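Local coordinates for protein beta-galacturonidase (Eisenbergiella tayi, PDB 6NCW) that probably hydrolyses beta-linked galacturonides as a glycoside hydrolase family 2 enzyme, releasing the terminal uronic acid, at residues P97-L102 against E149-W154; I172-L177 against G184-E189. All coordinates share one frame; numbering follows the deposited sequence.

Contact 1 of 2, residues P97-L102 against E149-W154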
ATOM      1  N   PRO A  97     -24.900 -29.912   3.385  1.00 26.10           N
ATOM      2  CA  PRO A  97     -25.303 -30.592   2.148  1.00 24.32           C
ATOM      3  C   PRO A  97     -26.753 -31.053   2.212  1.00 24.68           C
ATOM      4  O   PRO A  97     -27.352 -31.178   3.283  1.00 23.11           O
ATOM      5  CB  PRO A  97     -24.347 -31.789   2.067  1.00 23.67           C
ATOM      6  CG  PRO A  97     -23.957 -32.062   3.481  1.00 23.01           C
ATOM      7  CD  PRO A  97     -24.087 -30.771   4.266  1.00 21.49           C
ATOM      8  N   PHE A  98     -27.321 -31.259   1.031  1.00 21.80           N
ATOM      9  CA  PHE A  98     -28.688 -31.761   0.896  1.00 28.70           C
ATOM     10  C   PHE A  98     -28.758 -32.565  -0.393  1.00 28.42           C
ATOM     11  O   PHE A  98     -27.830 -32.540  -1.204  1.00 29.87           O
ATOM     12  CB  PHE A  98     -29.737 -30.627   0.907  1.00 25.49           C
ATOM     13  CG  PHE A  98     -29.623 -29.636  -0.267  1.00 27.00           C
ATOM     14  CD1 PHE A  98     -28.694 -28.601  -0.240  1.00 23.64           C
ATOM     15  CD2 PHE A  98     -30.468 -29.734  -1.365  1.00 20.36           C
ATOM     16  CE1 PHE A  98     -28.607 -27.683  -1.288  1.00 22.97           C
ATOM     17  CE2 PHE A  98     -30.389 -28.832  -2.421  1.00 23.68           C
ATOM     18  CZ  PHE A  98     -29.455 -27.796  -2.383  1.00 24.91           C
ATOM     19  N   ASP A  99     -29.857 -33.296  -0.582  1.00 29.47           N
ATOM     20  CA  ASP A  99     -29.988 -34.091  -1.799  1.00 29.18           C
ATOM     21  C   ASP A  99     -31.416 -34.055  -2.334  1.00 32.06           C
ATOM     22  O   ASP A  99     -32.371 -33.733  -1.622  1.00 32.36           O
ATOM     23  CB  ASP A  99     -29.517 -35.555  -1.595  1.00 33.59           C
ATOM     24  CG  ASP A  99     -30.432 -36.380  -0.666  1.00 37.26           C
ATOM     25  OD1 ASP A  99     -31.561 -35.960  -0.338  1.00 41.64           O
ATOM     26  OD2 ASP A  99     -30.001 -37.480  -0.260  1.00 41.60           O
ATOM     27  N   VAL A 100     -31.535 -34.383  -3.619  1.00 30.88           N
ATOM     28  CA  VAL A 100     -32.808 -34.579  -4.302  1.00 31.95           C
ATOM     29  C   VAL A 100     -32.804 -35.990  -4.858  1.00 33.83           C
ATOM     30  O   VAL A 100     -31.835 -36.398  -5.512  1.00 31.90           O
ATOM     31  CB  VAL A 100     -33.017 -33.559  -5.434  1.00 33.15           C
ATOM     32  CG1 VAL A 100     -34.320 -33.835  -6.166  1.00 35.76           C
ATOM     33  CG2 VAL A 100     -32.994 -32.145  -4.880  1.00 35.33           C
ATOM     34  N   VAL A 101     -33.869 -36.738  -4.587  1.00 33.60           N
ATOM     35  CA  VAL A 101     -34.019 -38.109  -5.063  1.00 34.23           C
ATOM     36  C   VAL A 101     -35.201 -38.163  -6.022  1.00 37.06           C
ATOM     37  O   VAL A 101     -36.288 -37.671  -5.706  1.00 32.55           O
ATOM     38  CB  VAL A 101     -34.204 -39.091  -3.897  1.00 37.34           C
ATOM     39  CG1 VAL A 101     -34.469 -40.490  -4.437  1.00 38.26           C
ATOM     40  CG2 VAL A 101     -32.959 -39.074  -3.006  1.00 32.59           C
ATOM     41  N   LEU A 102     -34.982 -38.750  -7.196  1.00 39.30           N
ATOM     42  CA  LEU A 102     -35.976 -38.776  -8.259  1.00 39.41           C
ATOM     43  C   LEU A 102     -36.202 -40.207  -8.709  1.00 38.86           C
ATOM     44  O   LEU A 102     -35.248 -40.907  -9.064  1.00 39.51           O
ATOM     45  CB  LEU A 102     -35.544 -37.929  -9.452  1.00 38.22           C
ATOM     46  CG  LEU A 102     -35.681 -36.433  -9.215  1.00 38.19           C
ATOM     47  CD1 LEU A 102     -35.302 -35.677 -10.467  1.00 38.79           C
ATOM     48  CD2 LEU A 102     -37.102 -36.121  -8.776  1.00 39.44           C
ATOM     49  N   GLU A 149     -32.988 -50.110  -6.562  1.00 46.48           N
ATOM     50  CA  GLU A 149     -34.200 -50.159  -5.757  1.00 48.16           C
ATOM     51  C   GLU A 149     -33.995 -49.633  -4.345  1.00 40.26           C
ATOM     52  O   GLU A 149     -34.967 -49.193  -3.722  1.00 44.84           O
ATOM     53  CB  GLU A 149     -34.737 -51.595  -5.703  1.00 53.18           C
ATOM     54  CG  GLU A 149     -35.295 -52.081  -7.031  1.00 54.74           C
ATOM     55  CD  GLU A 149     -36.510 -51.274  -7.471  1.00 62.83           C
ATOM     56  OE1 GLU A 149     -37.642 -51.667  -7.110  1.00 64.74           O
ATOM     57  OE2 GLU A 149     -36.331 -50.239  -8.162  1.00 61.44           O
ATOM     58  N   ALA A 150     -32.763 -49.657  -3.837  1.00 41.76           N
ATOM     59  CA  ALA A 150     -32.464 -49.194  -2.485  1.00 42.38           C
ATOM     60  C   ALA A 150     -30.995 -48.798  -2.405  1.00 42.02           C
ATOM     61  O   ALA A 150     -30.166 -49.273  -3.187  1.00 33.02           O
ATOM     62  CB  ALA A 150     -32.783 -50.270  -1.443  1.00 43.52           C
ATOM     63  N   TYR A 151     -30.676 -47.932  -1.436  1.00 36.78           N
ATOM     64  CA  TYR A 151     -29.319 -47.411  -1.323  1.00 34.08           C
ATOM     65  C   TYR A 151     -28.980 -47.070   0.125  1.00 31.56           C
ATOM     66  O   TYR A 151     -29.857 -46.875   0.971  1.00 30.83           O
ATOM     67  CB  TYR A 151     -29.122 -46.173  -2.208  1.00 33.57           C
ATOM     68  CG  TYR A 151     -29.860 -44.932  -1.746  1.00 34.10           C
ATOM     69  CD1 TYR A 151     -29.206 -43.933  -1.012  1.00 37.86           C
ATOM     70  CD2 TYR A 151     -31.199 -44.743  -2.062  1.00 36.37           C
ATOM     71  CE1 TYR A 151     -29.876 -42.790  -0.593  1.00 32.43           C
ATOM     72  CE2 TYR A 151     -31.877 -43.607  -1.651  1.00 41.07           C
ATOM     73  CZ  TYR A 151     -31.210 -42.634  -0.919  1.00 36.34           C
ATOM     74  OH  TYR A 151     -31.896 -41.512  -0.522  1.00 35.45           O
ATOM     75  N   LEU A 152     -27.679 -46.989   0.385  1.00 31.24           N
ATOM     76  CA  LEU A 152     -27.153 -46.644   1.701  1.00 30.90           C
ATOM     77  C   LEU A 152     -27.125 -45.121   1.853  1.00 35.20           C
ATOM     78  O   LEU A 152     -26.362 -44.432   1.170  1.00 32.71           O
ATOM     79  CB  LEU A 152     -25.767 -47.254   1.872  1.00 30.34           C
ATOM     80  CG  LEU A 152     -25.828 -48.786   1.806  1.00 35.22           C
ATOM     81  CD1 LEU A 152     -24.472 -49.443   1.990  1.00 31.44           C
ATOM     82  CD2 LEU A 152     -26.805 -49.291   2.856  1.00 34.29           C
ATOM     83  N   SER A 153     -27.952 -44.600   2.761  1.00 32.46           N
ATOM     84  CA  SER A 153     -28.064 -43.161   2.973  1.00 31.12           C
ATOM     85  C   SER A 153     -26.891 -42.594   3.786  1.00 31.61           C
ATOM     86  O   SER A 153     -26.393 -41.507   3.475  1.00 35.63           O
ATOM     87  CB  SER A 153     -29.400 -42.863   3.648  1.00 34.43           C
ATOM     88  OG  SER A 153     -29.393 -41.578   4.232  1.00 44.83           O
ATOM     89  N   TRP A 154     -26.434 -43.299   4.819  1.00 29.29           N
ATOM     90  CA  TRP A 154     -25.241 -42.919   5.577  1.00 28.98           C
ATOM     91  C   TRP A 154     -24.803 -44.099   6.439  1.00 31.09           C
ATOM     92  O   TRP A 154     -25.560 -45.053   6.641  1.00 30.43           O
ATOM     93  CB  TRP A 154     -25.472 -41.673   6.458  1.00 24.94           C
ATOM     94  CG  TRP A 154     -26.705 -41.687   7.380  1.00 26.11           C
ATOM     95  CD1 TRP A 154     -27.897 -41.066   7.151  1.00 26.38           C
ATOM     96  CD2 TRP A 154     -26.837 -42.335   8.665  1.00 27.90           C
ATOM     97  NE1 TRP A 154     -28.764 -41.292   8.189  1.00 27.71           N
ATOM     98  CE2 TRP A 154     -28.137 -42.059   9.138  1.00 28.11           C
ATOM     99  CE3 TRP A 154     -25.988 -43.133   9.450  1.00 32.40           C
ATOM    100  CZ2 TRP A 154     -28.610 -42.542  10.366  1.00 30.13           C
ATOM    101  CZ3 TRP A 154     -26.459 -43.607  10.676  1.00 29.58           C
ATOM    102  CH2 TRP A 154     -27.761 -43.314  11.117  1.00 30.76           C
TER
HETATM  103  O   HOH W   1     -30.255 -39.650   1.082  1.00 37.47           O
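Val101 and Tyr151 meet across two strand segments that stay well apart, with the CA atoms of Asp99 and Ser153 10.4 Å from each other and those of Val101 and Tyr151 11.1 Å. Side chains and one bridging water span this distance. Tyr151 does most of the reaching. Its CG sits between the backbone N and the carbonyl carbon (chi1 70°), and the ring extends toward strand 98-105. Val101 comes from the opposite direction. Its CG2 methyl lies 3.6 Å from Tyr151 OH and approaches the ring obliquely. The same methyl is 4.5 Å from Tyr151 CZ, so the contact is with the hydroxyl end of the tyrosine. A water joins the polar groups. It donates to Asp99 OD2 at 2.6 Å and is hydrogen-bonded to Tyr151 OH at 3.0 Å. This water lies at the ring edge, in the plane of the tyrosine. Asp99 OD2 and Tyr151 OH are 4.5 Å apart, and the water bridges them. Asp99 OD2 also forms a salt bridge with Arg69 NE, which probably favours the charged carboxylate. Val101 and Tyr151 both touch Arg69 as well. The contact is small and partly buried. It joins an outermost strand of the N-terminal beta-sandwich to the first strand of the immunoglobulin-like beta-sandwich, an interdomain junction of the glycoside hydrolase family 2 architecture.

Contact 2 of 2, residues I172-L177 against G184-E189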
ATOM      1  N   ILE A 172     -25.936 -48.019  10.237  1.00 35.81           N
ATOM      2  CA  ILE A 172     -26.129 -47.767   8.822  1.00 33.97           C
ATOM      3  C   ILE A 172     -27.596 -47.498   8.580  1.00 37.76           C
ATOM      4  O   ILE A 172     -28.458 -48.171   9.153  1.00 39.44           O
ATOM      5  CB  ILE A 172     -25.652 -48.955   7.967  1.00 38.40           C
ATOM      6  CG1 ILE A 172     -24.243 -49.330   8.382  1.00 35.75           C
ATOM      7  CG2 ILE A 172     -25.673 -48.595   6.500  1.00 37.73           C
ATOM      8  CD1 ILE A 172     -23.574 -50.178   7.397  1.00 48.21           C
ATOM      9  N   CYS A 173     -27.876 -46.527   7.721  1.00 33.26           N
ATOM     10  CA  CYS A 173     -29.230 -46.156   7.354  1.00 33.96           C
ATOM     11  C   CYS A 173     -29.474 -46.550   5.902  1.00 34.95           C
ATOM     12  O   CYS A 173     -28.696 -46.176   5.019  1.00 33.23           O
ATOM     13  CB  CYS A 173     -29.427 -44.656   7.554  1.00 29.42           C
ATOM     14  SG  CYS A 173     -31.094 -44.118   7.402  1.00 39.54           S
ATOM     15  N   VAL A 174     -30.532 -47.326   5.655  1.00 35.86           N
ATOM     16  CA  VAL A 174     -30.867 -47.796   4.315  1.00 31.58           C
ATOM     17  C   VAL A 174     -32.233 -47.248   3.940  1.00 36.93           C
ATOM     18  O   VAL A 174     -33.165 -47.250   4.754  1.00 35.01           O
ATOM     19  CB  VAL A 174     -30.854 -49.336   4.213  1.00 34.55           C
ATOM     20  CG1 VAL A 174     -30.769 -49.773   2.752  1.00 34.43           C
ATOM     21  CG2 VAL A 174     -29.696 -49.914   5.005  1.00 35.59           C
ATOM     22  N   ARG A 175     -32.348 -46.768   2.708  1.00 34.95           N
ATOM     23  CA  ARG A 175     -33.599 -46.238   2.187  1.00 38.14           C
ATOM     24  C   ARG A 175     -34.052 -47.120   1.032  1.00 38.90           C
ATOM     25  O   ARG A 175     -33.297 -47.345   0.076  1.00 35.45           O
ATOM     26  CB  ARG A 175     -33.441 -44.787   1.736  1.00 39.54           C
ATOM     27  CG  ARG A 175     -34.706 -44.143   1.188  1.00 38.72           C
ATOM     28  CD  ARG A 175     -34.492 -42.647   1.126  1.00 41.74           C
ATOM     29  NE  ARG A 175     -35.460 -41.938   0.296  1.00 42.39           N
ATOM     30  CZ  ARG A 175     -35.403 -40.624   0.064  1.00 47.66           C
ATOM     31  NH1 ARG A 175     -34.430 -39.891   0.607  1.00 42.83           N
ATOM     32  NH2 ARG A 175     -36.313 -40.037  -0.703  1.00 42.87           N
ATOM     33  N   ASN A 176     -35.272 -47.629   1.132  1.00 40.61           N
ATOM     34  CA  ASN A 176     -35.890 -48.430   0.085  1.00 38.36           C
ATOM     35  C   ASN A 176     -36.748 -47.505  -0.764  1.00 37.22           C
ATOM     36  O   ASN A 176     -37.623 -46.811  -0.239  1.00 40.58           O
ATOM     37  CB  ASN A 176     -36.727 -49.556   0.698  1.00 44.53           C
ATOM     38  CG  ASN A 176     -37.521 -50.334  -0.341  1.00 45.42           C
ATOM     39  OD1 ASN A 176     -37.115 -50.463  -1.498  1.00 42.94           O
ATOM     40  ND2 ASN A 176     -38.669 -50.843   0.068  1.00 48.56           N
ATOM     41  N   LEU A 177     -36.470 -47.457  -2.063  1.00 36.86           N
ATOM     42  CA  LEU A 177     -37.279 -46.663  -2.981  1.00 44.49           C
ATOM     43  C   LEU A 177     -38.367 -47.485  -3.668  1.00 47.62           C
ATOM     44  O   LEU A 177     -39.181 -46.916  -4.406  1.00 46.36           O
ATOM     45  CB  LEU A 177     -36.384 -46.003  -4.043  1.00 41.54           C
ATOM     46  CG  LEU A 177     -35.227 -45.134  -3.526  1.00 40.15           C
ATOM     47  CD1 LEU A 177     -34.191 -44.972  -4.608  1.00 37.38           C
ATOM     48  CD2 LEU A 177     -35.721 -43.769  -3.052  1.00 34.06           C
ATOM     49  N   GLY A 184     -32.343 -58.185   2.443  1.00 49.12           N
ATOM     50  CA  GLY A 184     -30.942 -58.224   2.086  1.00 45.02           C
ATOM     51  C   GLY A 184     -30.083 -58.128   3.329  1.00 47.99           C
ATOM     52  O   GLY A 184     -30.565 -58.266   4.455  1.00 46.56           O
ATOM     53  N   SER A 185     -28.795 -57.885   3.097  1.00 42.59           N
ATOM     54  CA  SER A 185     -27.849 -57.709   4.186  1.00 41.71           C
ATOM     55  C   SER A 185     -26.896 -56.563   3.851  1.00 46.46           C
ATOM     56  O   SER A 185     -26.808 -56.112   2.703  1.00 41.24           O
ATOM     57  CB  SER A 185     -27.076 -59.005   4.477  1.00 38.52           C
ATOM     58  OG  SER A 185     -26.107 -59.286   3.473  1.00 39.36           O
ATOM     59  N   VAL A 186     -26.195 -56.077   4.873  1.00 42.97           N
ATOM     60  CA  VAL A 186     -25.132 -55.098   4.693  1.00 36.23           C
ATOM     61  C   VAL A 186     -23.859 -55.664   5.303  1.00 34.83           C
ATOM     62  O   VAL A 186     -23.846 -56.053   6.477  1.00 35.47           O
ATOM     63  CB  VAL A 186     -25.495 -53.739   5.314  1.00 36.87           C
ATOM     64  CG1 VAL A 186     -24.273 -52.837   5.348  1.00 35.69           C
ATOM     65  CG2 VAL A 186     -26.587 -53.093   4.505  1.00 37.22           C
ATOM     66  N   GLU A 187     -22.796 -55.722   4.500  1.00 32.84           N
ATOM     67  CA  GLU A 187     -21.494 -56.197   4.943  1.00 37.50           C
ATOM     68  C   GLU A 187     -20.558 -55.010   5.176  1.00 35.40           C
ATOM     69  O   GLU A 187     -20.382 -54.168   4.289  1.00 35.16           O
ATOM     70  CB  GLU A 187     -20.886 -57.155   3.916  1.00 34.50           C
ATOM     71  CG  GLU A 187     -19.506 -57.648   4.323  1.00 43.67           C
ATOM     72  CD  GLU A 187     -18.947 -58.730   3.413  1.00 55.72           C
ATOM     73  OE1 GLU A 187     -17.974 -59.407   3.828  1.00 48.82           O
ATOM     74  OE2 GLU A 187     -19.476 -58.896   2.288  1.00 59.79           O
ATOM     75  N   VAL A 188     -19.928 -54.971   6.349  1.00 36.17           N
ATOM     76  CA  VAL A 188     -19.174 -53.806   6.814  1.00 31.80           C
ATOM     77  C   VAL A 188     -17.736 -54.231   7.076  1.00 37.29           C
ATOM     78  O   VAL A 188     -17.487 -55.147   7.875  1.00 39.62           O
ATOM     79  CB  VAL A 188     -19.789 -53.190   8.083  1.00 31.73           C
ATOM     80  CG1 VAL A 188     -18.923 -52.034   8.583  1.00 35.20           C
ATOM     81  CG2 VAL A 188     -21.200 -52.724   7.835  1.00 25.77           C
ATOM     82  N   GLU A 189     -16.794 -53.565   6.414  1.00 31.20           N
ATOM     83  CA  GLU A 189     -15.372 -53.775   6.640  1.00 34.72           C
ATOM     84  C   GLU A 189     -14.704 -52.457   7.000  1.00 36.44           C
ATOM     85  O   GLU A 189     -15.062 -51.401   6.462  1.00 35.50           O
ATOM     86  CB  GLU A 189     -14.706 -54.386   5.411  1.00 39.01           C
ATOM     87  CG  GLU A 189     -15.365 -55.695   4.968  1.00 44.54           C
ATOM     88  CD  GLU A 189     -14.458 -56.577   4.118  1.00 56.14           C
ATOM     89  OE1 GLU A 189     -14.712 -57.808   4.059  1.00 64.03           O
ATOM     90  OE2 GLU A 189     -13.495 -56.043   3.515  1.00 57.62           O
TER
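Ile172 and Val186 point at each other, tip to tip, between the two sheets of the immunoglobulin-like beta-sandwich. Strand 165-176 belongs to one sheet and strand 182-190 to the other. The two short strand segments run roughly antiparallel, at 145°, and their axes come no closer than 10.1 Å. Side chains therefore fill the interval, and all four that touch are buried and apolar. Ile172 is the centre of the contact. Its CG1 branch is anti to the carbonyl carbon (chi1 -51°), and the extended chain carries CD1 across to the facing sheet. There CD1 reaches two valines that are two residues apart on one strand. Val186 offers CG1, and the two methyls meet head on. Val188 is placed differently. Its side chain slides past that of Ile172 in the opposite direction, so the two lie alongside rather than end to end, with CG2 as the touching branch. Val174 adds a looser contact, its CG2 being 4.5 Å from CG2 of Val186. Thus the two methyls of Val186 are divided between Ile172 and Val174. Ala235 and Leu237 of strand 227-238 extend this apolar layer beside Val186. The packing is tight at Ile172 CD1, which is 3.5 Å from Val188 CG2 and 3.4 Å from Val186 CG1, the latter shorter than a usual carbon-carbon contact.

How the contacts relate
Contact 1 and contact 2 have centres 12 Å apart and share a sheet. Strand 150-162 supplies one side of contact 1, and its sheet neighbour, strand 165-176, supplies one side of contact 2. Probable backbone hydrogen bonds join them: Glu149 O to Leu177 N at 2.8 Å and Ser153 N to Cys173 O at 2.9 Å. Ala150 CB also packs on Arg175 O at 3.3 Å. The shared sheet thus meets the N-terminal domain through residues 149-154 and its partner sheet through residues 172-177. Both contacts lie away from the galacturonate site, to which Glu465 and Arg525 of the TIM barrel region contribute.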